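Local coordinates for protein prophenoloxidase b (Marsupenaeus japonicus, PDB 3WKY) that is the zymogen of a phenoloxidase, a type 3 copper enzyme that probably hydroxylates monophenols and oxidises o-diphenols at a dicopper site, at residues 57-62 with 80-85; 85-90 with 98-103; 427-432 with 441-446; 485-490 with 545-550. All coordinates share one frame; numbering follows the deposited sequence.

Interaction 1 of 4, residues 57-62 with 80-85; sequences LGSALS and VKDLSK
Ser59 and Asp82 carry the polar half of this contact, in which a type II' beta turn from Leu57 to Ala60 rests on helix 74-89. Asp82 OD2 takes two bonds from one residue: Ser59 N at 2.8 Å, on the anti side, and Ser59 OG at 2.7 Å, from above the opposite face of the carboxylate. The serine hydroxyl gets there because OG stands between its own backbone N and carbonyl carbon (chi1 65°). Replacing Asp82 by an alanine would probably leave the N-H and hydroxyl of Ser59 without this acceptor and let the turn shift on the helix. Gly58, at the solvent side, takes positive phi, and a side chain on it would run into Asp82 OD2. The buried half, by contrast, is apolar and closely packed. Ala60 CB sits 3.8 Å from Leu83 CB, while Leu57 and Leu83 run alongside each other in the same direction, with CD2 of Leu57 3.9 Å from CD1 of Leu83. In the all-alpha domain of the hemocyanin family, this joins the loop after helix 51-54 to helix 74-89, where Gln78 bonds Asp82 OD1 and Ala115 of helix 109-122 covers Leu83.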
# COMPACT_ATOMS: atom_id res chain seq x y z
N LEU A 57 -5.54 -53.80 -4.25
CA LEU A 57 -4.67 -52.71 -3.82
C LEU A 57 -5.31 -51.32 -3.80
O LEU A 57 -4.68 -50.36 -3.37
CB LEU A 57 -3.37 -52.69 -4.63
CG LEU A 57 -2.41 -53.83 -4.32
CD1 LEU A 57 -1.22 -53.83 -5.26
CD2 LEU A 57 -1.96 -53.77 -2.87
N GLY A 58 -6.57 -51.22 -4.23
CA GLY A 58 -7.25 -49.94 -4.26
C GLY A 58 -6.48 -48.90 -5.07
O GLY A 58 -6.10 -49.16 -6.21
N SER A 59 -6.21 -47.75 -4.47
CA SER A 59 -5.53 -46.66 -5.17
C SER A 59 -4.03 -46.64 -4.90
O SER A 59 -3.35 -45.71 -5.30
CB SER A 59 -6.13 -45.31 -4.77
OG SER A 59 -5.89 -45.05 -3.40
N ALA A 60 -3.53 -47.67 -4.21
CA ALA A 60 -2.12 -47.69 -3.79
C ALA A 60 -1.11 -47.41 -4.90
O ALA A 60 -0.10 -46.74 -4.68
CB ALA A 60 -1.79 -49.01 -3.09
N LEU A 61 -1.38 -47.93 -6.09
CA LEU A 61 -0.44 -47.83 -7.20
C LEU A 61 -0.52 -46.50 -7.94
O LEU A 61 0.31 -46.22 -8.80
CB LEU A 61 -0.66 -48.98 -8.19
CG LEU A 61 0.14 -50.27 -8.00
CD1 LEU A 61 0.19 -50.71 -6.56
CD2 LEU A 61 -0.43 -51.39 -8.87
N SER A 62 -1.51 -45.68 -7.61
CA SER A 62 -1.73 -44.41 -8.31
C SER A 62 -0.68 -43.34 -8.00
O SER A 62 -0.56 -42.36 -8.74
CB SER A 62 -3.12 -43.86 -8.00
OG SER A 62 -3.21 -43.38 -6.67
N VAL A 80 -1.92 -44.72 1.04
CA VAL A 80 -1.33 -45.40 2.18
C VAL A 80 -2.39 -46.25 2.90
O VAL A 80 -2.12 -47.39 3.30
CB VAL A 80 -0.66 -44.41 3.16
CG1 VAL A 80 -0.33 -45.09 4.48
CG2 VAL A 80 0.61 -43.88 2.54
N LYS A 81 -3.58 -45.70 3.04
CA LYS A 81 -4.67 -46.43 3.68
C LYS A 81 -5.02 -47.69 2.88
O LYS A 81 -5.26 -48.75 3.45
CB LYS A 81 -5.90 -45.54 3.80
CG LYS A 81 -7.04 -46.15 4.59
CD LYS A 81 -8.27 -45.24 4.55
CE LYS A 81 -9.34 -45.74 5.51
NZ LYS A 81 -10.55 -44.88 5.46
N ASP A 82 -5.04 -47.56 1.56
CA ASP A 82 -5.39 -48.68 0.68
C ASP A 82 -4.34 -49.80 0.69
O ASP A 82 -4.68 -50.98 0.71
CB ASP A 82 -5.66 -48.21 -0.75
CG ASP A 82 -6.96 -47.42 -0.87
OD1 ASP A 82 -7.72 -47.35 0.12
OD2 ASP A 82 -7.22 -46.87 -1.97
N LEU A 83 -3.06 -49.43 0.68
CA LEU A 83 -1.97 -50.41 0.77
C LEU A 83 -1.91 -51.08 2.13
O LEU A 83 -1.79 -52.30 2.23
CB LEU A 83 -0.62 -49.76 0.46
CG LEU A 83 0.60 -50.69 0.49
CD1 LEU A 83 0.40 -51.89 -0.44
CD2 LEU A 83 1.88 -49.95 0.15
N SER A 84 -1.98 -50.28 3.20
CA SER A 84 -1.92 -50.85 4.54
C SER A 84 -3.09 -51.80 4.78
O SER A 84 -2.96 -52.76 5.54
CB SER A 84 -1.89 -49.74 5.60
OG SER A 84 -3.06 -48.96 5.54
N LYS A 85 -4.22 -51.53 4.14
CA LYS A 85 -5.41 -52.37 4.30
C LYS A 85 -5.09 -53.82 3.93
O LYS A 85 -5.48 -54.75 4.64
CB LYS A 85 -6.57 -51.85 3.45
CG LYS A 85 -7.78 -52.79 3.40
CD LYS A 85 -8.84 -52.30 2.43
CE LYS A 85 -9.91 -53.36 2.19
NZ LYS A 85 -10.68 -53.68 3.42

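Interaction 2 of 4, residues 85-90 with 98-103; sequences KVFIEA and DVAIMV
Phe87 reaches from helix 74-89 toward Val99, Ala100 and Val103 of helix 93-103. The first torsion sets CG anti to the carbonyl carbon (chi1 -71°), and from CB and CG outward the ring advances with its CD1-CE1 side toward the second helix. CD1 comes to 4.1 Å from Val99 CG1. The next atom, CE1, is nearer to that same methyl, at 3.9 Å, and also approaches Ala100 CA to 4.1 Å. At the tip, CZ meets Val103 CG1 at 4.2 Å. Both valine methyls lie near the ring plane, so the ring meets the two valines with its edge. Val86, one residue earlier, adds a methyl contact: its CG1 is 3.9 Å from Val99 CG1, the two side chains crossing at about a right angle. No hydrogen bond spans the contact; the grip is apolar. Charge stays on another side of the first helix, where Lys85 NZ and Glu89 OE2 form a salt bridge at 2.7 Å. The helix segments run nearly antiparallel, 154° between directions with axes 10.4 Å apart, forming a helical hairpin. Leu53 of helix 51-54 covers Val86 and Val99, and Phe112, Leu116 and Thr119 of helix 109-122 pack on the Phe87 ring.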
# COMPACT_ATOMS: atom_id res chain seq x y z
N LYS A 85 -4.22 -51.53 4.14
CA LYS A 85 -5.41 -52.37 4.30
C LYS A 85 -5.09 -53.82 3.93
O LYS A 85 -5.48 -54.75 4.64
CB LYS A 85 -6.57 -51.85 3.45
CG LYS A 85 -7.78 -52.79 3.40
CD LYS A 85 -8.84 -52.30 2.43
CE LYS A 85 -9.91 -53.36 2.19
NZ LYS A 85 -10.68 -53.68 3.42
N VAL A 86 -4.37 -54.00 2.83
CA VAL A 86 -3.97 -55.33 2.39
C VAL A 86 -2.98 -55.96 3.36
O VAL A 86 -3.11 -57.14 3.69
CB VAL A 86 -3.39 -55.29 0.96
CG1 VAL A 86 -2.96 -56.69 0.51
CG2 VAL A 86 -4.40 -54.71 -0.01
N PHE A 87 -2.01 -55.17 3.83
CA PHE A 87 -1.03 -55.65 4.80
C PHE A 87 -1.72 -56.08 6.10
O PHE A 87 -1.42 -57.13 6.66
CB PHE A 87 -0.03 -54.54 5.16
CG PHE A 87 0.94 -54.18 4.06
CD1 PHE A 87 1.06 -54.96 2.91
CD2 PHE A 87 1.75 -53.06 4.19
CE1 PHE A 87 1.97 -54.61 1.91
CE2 PHE A 87 2.66 -52.71 3.19
CZ PHE A 87 2.77 -53.48 2.05
N ILE A 88 -2.63 -55.23 6.57
CA ILE A 88 -3.30 -55.43 7.85
C ILE A 88 -4.22 -56.66 7.80
O ILE A 88 -4.32 -57.40 8.78
CB ILE A 88 -4.11 -54.17 8.22
CG1 ILE A 88 -3.15 -53.05 8.64
CG2 ILE A 88 -5.10 -54.46 9.33
CD1 ILE A 88 -3.74 -51.64 8.49
N GLU A 89 -4.86 -56.86 6.66
CA GLU A 89 -5.84 -57.94 6.52
C GLU A 89 -5.23 -59.27 6.08
O GLU A 89 -5.94 -60.26 5.93
CB GLU A 89 -6.97 -57.52 5.57
CG GLU A 89 -7.85 -56.39 6.12
CD GLU A 89 -8.94 -55.97 5.15
OE1 GLU A 89 -8.96 -56.46 4.01
OE2 GLU A 89 -9.79 -55.14 5.54
N ALA A 90 -3.91 -59.30 5.88
CA ALA A 90 -3.22 -60.54 5.52
C ALA A 90 -3.46 -61.62 6.58
O ALA A 90 -3.40 -61.34 7.79
CB ALA A 90 -1.73 -60.29 5.36
N ASP A 98 5.16 -61.90 2.19
CA ASP A 98 5.09 -62.20 0.76
C ASP A 98 4.45 -61.08 -0.05
O ASP A 98 4.91 -60.75 -1.14
CB ASP A 98 4.31 -63.50 0.51
CG ASP A 98 5.02 -64.73 1.07
OD1 ASP A 98 6.23 -64.65 1.36
OD2 ASP A 98 4.34 -65.77 1.21
N VAL A 99 3.37 -60.51 0.48
CA VAL A 99 2.67 -59.42 -0.21
C VAL A 99 3.57 -58.19 -0.31
O VAL A 99 3.64 -57.54 -1.36
CB VAL A 99 1.34 -59.07 0.48
CG1 VAL A 99 0.79 -57.75 -0.04
CG2 VAL A 99 0.33 -60.19 0.28
N ALA A 100 4.28 -57.88 0.78
CA ALA A 100 5.24 -56.78 0.81
C ALA A 100 6.31 -56.94 -0.27
O ALA A 100 6.53 -56.03 -1.07
CB ALA A 100 5.89 -56.69 2.19
N ILE A 101 6.98 -58.09 -0.27
CA ILE A 101 8.03 -58.39 -1.25
C ILE A 101 7.53 -58.28 -2.69
O ILE A 101 8.22 -57.74 -3.55
CB ILE A 101 8.62 -59.80 -1.01
CG1 ILE A 101 9.43 -59.84 0.28
CG2 ILE A 101 9.51 -60.22 -2.18
CD1 ILE A 101 10.63 -58.92 0.28
N MET A 102 6.32 -58.77 -2.94
CA MET A 102 5.76 -58.73 -4.29
C MET A 102 5.41 -57.31 -4.76
O MET A 102 5.62 -56.97 -5.93
CB MET A 102 4.51 -59.62 -4.39
CG MET A 102 3.88 -59.63 -5.78
SD MET A 102 2.59 -60.88 -6.01
CE MET A 102 3.54 -62.37 -5.70
N VAL A 103 4.89 -56.49 -3.85
CA VAL A 103 4.36 -55.18 -4.23
C VAL A 103 5.43 -54.08 -4.21
O VAL A 103 5.25 -53.01 -4.81
CB VAL A 103 3.16 -54.78 -3.33
CG1 VAL A 103 3.64 -54.23 -2.00
CG2 VAL A 103 2.28 -53.77 -4.03

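Interaction 3 of 4, residues 427-432 with 441-446. With NAG (2-acetamido-2-deoxy-beta-D-glucopyranose), chain I.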
# COMPACT_ATOMS: atom_id res chain seq x y z
N ASN A 427 4.11 -32.74 49.97
CA ASN A 427 5.45 -32.31 49.59
C ASN A 427 5.84 -32.81 48.21
O ASN A 427 5.27 -33.78 47.70
CB ASN A 427 6.47 -32.82 50.60
CG ASN A 427 7.63 -31.86 50.77
OD1 ASN A 427 7.79 -30.91 50.00
ND2 ASN A 427 8.47 -32.12 51.78
N VAL A 428 6.81 -32.14 47.61
CA VAL A 428 7.30 -32.51 46.30
C VAL A 428 8.79 -32.20 46.30
O VAL A 428 9.20 -31.14 46.77
CB VAL A 428 6.65 -31.66 45.17
CG1 VAL A 428 7.16 -32.12 43.82
CG2 VAL A 428 5.13 -31.74 45.21
N THR A 429 9.60 -33.14 45.82
CA THR A 429 11.02 -32.89 45.64
C THR A 429 11.50 -33.54 44.35
O THR A 429 11.03 -34.61 43.97
CB THR A 429 11.86 -33.42 46.83
OG1 THR A 429 13.25 -33.14 46.60
CG2 THR A 429 11.68 -34.91 46.99
N VAL A 430 12.44 -32.88 43.68
CA VAL A 430 12.98 -33.36 42.43
C VAL A 430 14.49 -33.49 42.59
O VAL A 430 15.13 -32.60 43.16
CB VAL A 430 12.62 -32.39 41.27
CG1 VAL A 430 13.36 -32.76 40.00
CG2 VAL A 430 11.12 -32.38 41.04
N GLN A 431 15.05 -34.59 42.11
CA GLN A 431 16.48 -34.82 42.28
C GLN A 431 17.13 -35.44 41.05
O GLN A 431 16.80 -36.55 40.63
CB GLN A 431 16.77 -35.68 43.52
CG GLN A 431 18.26 -36.02 43.70
CD GLN A 431 19.11 -34.79 43.99
OE1 GLN A 431 18.81 -34.01 44.89
NE2 GLN A 431 20.18 -34.62 43.21
N GLU A 432 18.09 -34.71 40.49
CA GLU A 432 18.84 -35.18 39.35
C GLU A 432 19.72 -36.34 39.81
O GLU A 432 20.32 -36.29 40.88
CB GLU A 432 19.70 -34.06 38.79
CG GLU A 432 20.35 -34.38 37.47
CD GLU A 432 20.90 -33.15 36.79
OE1 GLU A 432 21.90 -32.59 37.30
OE2 GLU A 432 20.34 -32.76 35.74
N SER A 441 24.09 -32.90 42.12
CA SER A 441 23.17 -31.80 41.85
C SER A 441 22.35 -31.43 43.08
O SER A 441 21.79 -32.31 43.74
CB SER A 441 22.22 -32.18 40.71
OG SER A 441 22.93 -32.42 39.51
N PRO A 442 22.29 -30.14 43.40
CA PRO A 442 21.39 -29.66 44.44
C PRO A 442 19.97 -30.07 44.09
O PRO A 442 19.65 -30.29 42.92
CB PRO A 442 21.53 -28.14 44.35
CG PRO A 442 22.90 -27.93 43.82
CD PRO A 442 23.15 -29.06 42.87
N GLU A 443 19.12 -30.18 45.10
CA GLU A 443 17.73 -30.56 44.94
C GLU A 443 16.99 -29.57 44.04
O GLU A 443 17.25 -28.37 44.10
CB GLU A 443 17.06 -30.57 46.31
CG GLU A 443 15.92 -31.54 46.47
CD GLU A 443 15.59 -31.79 47.93
OE1 GLU A 443 14.51 -31.34 48.38
OE2 GLU A 443 16.41 -32.43 48.62
N ASN A 444 16.07 -30.08 43.23
CA ASN A 444 15.19 -29.27 42.38
C ASN A 444 15.91 -28.51 41.26
O ASN A 444 15.40 -27.50 40.76
CB ASN A 444 14.35 -28.32 43.23
CG ASN A 444 13.57 -29.05 44.28
OD1 ASN A 444 12.91 -30.06 43.98
ND2 ASN A 444 13.63 -28.58 45.52
N LEU A 445 17.07 -29.03 40.87
CA LEU A 445 17.85 -28.48 39.77
C LEU A 445 18.05 -29.53 38.69
O LEU A 445 18.49 -30.65 38.97
CB LEU A 445 19.21 -27.97 40.26
CG LEU A 445 20.20 -27.46 39.21
CD1 LEU A 445 19.68 -26.21 38.50
CD2 LEU A 445 21.58 -27.19 39.82
N LEU A 446 17.69 -29.18 37.45
CA LEU A 446 17.88 -30.09 36.32
C LEU A 446 18.84 -29.45 35.32
O LEU A 446 18.92 -28.22 35.23
CB LEU A 446 16.54 -30.37 35.63
CG LEU A 446 15.45 -31.02 36.49
CD1 LEU A 446 14.20 -31.29 35.65
CD2 LEU A 446 15.96 -32.31 37.11
C1 NAG I . 9.58 -31.21 51.76
C2 NAG I . 9.57 -30.67 53.19
C3 NAG I . 10.70 -29.66 53.38
C4 NAG I . 12.03 -30.18 52.83
C5 NAG I . 11.90 -30.92 51.50
C6 NAG I . 13.22 -31.61 51.18
C7 NAG I . 7.38 -30.72 54.23
C8 NAG I . 6.11 -30.00 54.55
N2 NAG I . 8.28 -30.07 53.50
O3 NAG I . 10.84 -29.40 54.76
O4 NAG I . 12.90 -29.09 52.64
O5 NAG I . 10.82 -31.84 51.52
O6 NAG I . 13.10 -33.02 51.25
O7 NAG I . 7.57 -31.87 54.63
O HOH W 1 12.10 -29.75 47.76
O HOH W 2 20.91 -33.17 46.45
O HOH W 3 17.10 -35.08 46.96
O HOH W 4 18.39 -32.05 41.21
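Val430 and Asn444 bring their CA atoms within 4.6 Å where the end of strand 424-432 meets a type II beta turn from Pro442 to Leu445, in which Asn444 has a positive phi of 67°. Asn444 serves both polar backbone atoms of the valine: its N bonds Val430 O at 2.7 Å, and its side-chain OD1 accepts from Val430 N at 2.9 Å, the side-chain oxygen standing in for the backbone carbonyl of a regular pair. Val430 CG1 also touches Leu446 CD2 at 3.9 Å, the side chains crossing at about a right angle. The chain of Gln431 bends at chi2 (65°), which turns CD aside; NE2 then gives an almost straight bond to Ser441 O, 2.9 Å at 175°, within its own amide plane. NE2 also bonds Glu432 O, and waters on Gln431 OE1 reach Ser441 O and Glu443 OE2. Another water donates to Pro442 O and Leu445 O and accepts from Glu432 N. Asn427 ND2 is linked covalently to C1 of an N-acetylglucosamine, whose C6 lies near the carboxylate of Glu443; that residue has two conformers, and its weak bond to Thr429 is doubtful. The buried Glu432 OE1 is hydrogen-bonded to His447 and Trp435. In this Ig-like domain, amides and ordered water thus hold the turn against the strand, while those two partners satisfy the carboxylate oxygen and probably ease the burial of any charge on it.

Interaction 4 of 4, residues 485-490 with 545-550; sequences FSYTIT and ITRHSN. With NAG (2-acetamido-2-deoxy-beta-D-glucopyranose), chain F.
Phe485 opens the first strand by exchanging bonds with Ser549, just past strand 541-548: its N reaches Ser549 OG at 3.1 Å, and its O takes Ser549 N at 2.7 Å. Ser549 CB also sits over one face of the phenyl ring, 3.6 Å from the centroid, a CH-pi contact. The next residue, Asn550, carries an N-linked glycan. Ser486 faces His548 in a non-hydrogen-bonded pair. Tyr487 and Arg547 form a hydrogen-bonded pair; the tyrosine CG stands between its backbone N and carbonyl carbon (chi1 65°), and the ring lies beside the arginine with Arg547 CB over its face, 3.9 Å from the centroid. Asp531 OD2 receives both Tyr487 OH and Arg547 NE. An alanine at Tyr487 would probably open a gap beside the arginine chain and take the Tyr487 hydroxyl from Asp531. This strand is the middle one of a three-stranded antiparallel sheet in the Ig-like domain, with 424-432 on its other side. Thr488 OG1 and Thr546 OG1 share a hydrogen bond at 2.8 Å, on the sheet face that also bears Ser486 and His548. Ile489 closes a second hydrogen-bonded pair with Ile545, each N-H meeting the other's O at 2.8 Å.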
# COMPACT_ATOMS: atom_id res chain seq x y z
N PHE A 485 16.56 -37.98 35.99
CA PHE A 485 16.16 -37.42 37.27
C PHE A 485 15.00 -38.21 37.84
O PHE A 485 14.33 -38.96 37.13
CB PHE A 485 15.80 -35.93 37.15
CG PHE A 485 14.62 -35.65 36.26
CD1 PHE A 485 14.80 -35.48 34.89
CD2 PHE A 485 13.34 -35.51 36.78
CE1 PHE A 485 13.72 -35.21 34.06
CE2 PHE A 485 12.26 -35.24 35.96
CZ PHE A 485 12.45 -35.09 34.59
N SER A 486 14.78 -38.06 39.14
CA SER A 486 13.59 -38.63 39.75
C SER A 486 12.87 -37.55 40.56
O SER A 486 13.42 -36.48 40.80
CB SER A 486 13.94 -39.80 40.66
OG SER A 486 14.50 -39.32 41.86
N TYR A 487 11.64 -37.84 40.95
CA TYR A 487 10.91 -36.94 41.84
C TYR A 487 10.15 -37.77 42.86
O TYR A 487 9.80 -38.92 42.60
CB TYR A 487 9.97 -36.00 41.07
CG TYR A 487 8.83 -36.68 40.35
CD1 TYR A 487 7.69 -37.09 41.03
CD2 TYR A 487 8.88 -36.89 38.97
CE1 TYR A 487 6.66 -37.72 40.37
CE2 TYR A 487 7.84 -37.50 38.31
CZ TYR A 487 6.73 -37.91 39.00
OH TYR A 487 5.70 -38.53 38.35
N THR A 488 9.88 -37.18 44.02
CA THR A 488 9.10 -37.87 45.04
C THR A 488 7.96 -36.98 45.51
O THR A 488 8.16 -35.81 45.85
CB THR A 488 9.97 -38.30 46.23
OG1 THR A 488 10.97 -39.21 45.77
CG2 THR A 488 9.12 -38.99 47.31
N ILE A 489 6.76 -37.55 45.51
CA ILE A 489 5.59 -36.85 46.00
C ILE A 489 5.22 -37.46 47.35
O ILE A 489 5.06 -38.68 47.46
CB ILE A 489 4.39 -37.03 45.05
CG1 ILE A 489 4.77 -36.69 43.60
CG2 ILE A 489 3.21 -36.18 45.52
CD1 ILE A 489 5.38 -35.30 43.43
N THR A 490 5.09 -36.61 48.36
CA THR A 490 4.62 -37.06 49.67
C THR A 490 3.13 -36.76 49.76
O THR A 490 2.72 -35.61 49.57
CB THR A 490 5.36 -36.33 50.80
OG1 THR A 490 6.78 -36.54 50.65
CG2 THR A 490 4.91 -36.85 52.17
N ILE A 545 5.69 -41.40 46.89
CA ILE A 545 5.63 -41.98 45.56
C ILE A 545 6.78 -41.39 44.75
O ILE A 545 6.88 -40.17 44.59
CB ILE A 545 4.29 -41.70 44.86
CG1 ILE A 545 3.13 -42.31 45.65
CG2 ILE A 545 4.30 -42.26 43.45
CD1 ILE A 545 2.25 -41.30 46.32
N THR A 546 7.65 -42.26 44.25
CA THR A 546 8.86 -41.86 43.56
C THR A 546 8.80 -42.33 42.12
O THR A 546 8.50 -43.50 41.86
CB THR A 546 10.10 -42.47 44.23
OG1 THR A 546 10.30 -41.88 45.51
CG2 THR A 546 11.35 -42.24 43.37
N ARG A 547 9.07 -41.43 41.18
CA ARG A 547 9.09 -41.78 39.77
C ARG A 547 10.40 -41.38 39.14
O ARG A 547 10.94 -40.31 39.43
CB ARG A 547 7.94 -41.09 39.03
CG ARG A 547 6.58 -41.68 39.32
CD ARG A 547 6.32 -42.91 38.47
NE ARG A 547 5.76 -42.54 37.17
CZ ARG A 547 5.22 -43.40 36.31
NH1 ARG A 547 5.18 -44.70 36.61
NH2 ARG A 547 4.73 -42.97 35.16
N HIS A 548 10.93 -42.25 38.28
CA HIS A 548 12.15 -41.98 37.53
C HIS A 548 11.76 -41.35 36.20
O HIS A 548 10.69 -41.66 35.67
CB HIS A 548 12.92 -43.27 37.26
CG HIS A 548 14.27 -43.07 36.63
ND1 HIS A 548 14.44 -42.83 35.29
CD2 HIS A 548 15.51 -43.08 37.18
CE1 HIS A 548 15.74 -42.69 35.03
NE2 HIS A 548 16.40 -42.84 36.16
N SER A 549 12.62 -40.52 35.65
CA SER A 549 12.30 -39.82 34.41
C SER A 549 12.06 -40.78 33.24
O SER A 549 11.20 -40.52 32.39
CB SER A 549 13.35 -38.75 34.10
OG SER A 549 14.65 -39.29 33.95
N ASN A 550 12.76 -41.92 33.22
CA ASN A 550 12.58 -42.90 32.14
C ASN A 550 11.22 -43.59 32.21
O ASN A 550 10.85 -44.30 31.28
CB ASN A 550 13.68 -43.97 32.17
CG ASN A 550 14.97 -43.53 31.51
OD1 ASN A 550 15.11 -42.38 31.09
ND2 ASN A 550 15.93 -44.46 31.43
C1 NAG F . 17.19 -43.94 30.93
C2 NAG F . 18.15 -44.94 31.58
C3 NAG F . 19.57 -44.63 31.14
C4 NAG F . 19.66 -44.68 29.62
C5 NAG F . 18.57 -43.84 28.97
C6 NAG F . 18.51 -44.14 27.47
C7 NAG F . 17.71 -46.08 33.68
C8 NAG F . 18.12 -46.17 35.11
N2 NAG F . 18.03 -44.96 33.03
O3 NAG F . 20.47 -45.57 31.68
O4 NAG F . 20.92 -44.22 29.20
O5 NAG F . 17.29 -44.09 29.52
O6 NAG F . 17.78 -45.33 27.29
O7 NAG F . 17.09 -47.01 33.15
O HOH W 5 11.18 -38.12 37.19

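Overall arrangement
The four contacts fall into two pairs. Interactions 1 and 2 share helix 74-89, and Lys85 belongs to both; their centres are 10 Å apart, and Leu57 CD1 touches Val103 CG2 at 3.7 Å, so the apolar parts run together. Interactions 3 and 4 are likewise 10 Å apart at their centres and meet on neighbouring strands, where Gln431 N and Ser486 O lie 2.8 Å apart. Between the pairs the distance is large, 44 to 51 Å between centres. None of the four segments holds a residue of the copper pocket, although its Phe72 lies just before helix 74-89. Interactions 3 and 4 instead carry glycan sites, at Asn427 and Asn550.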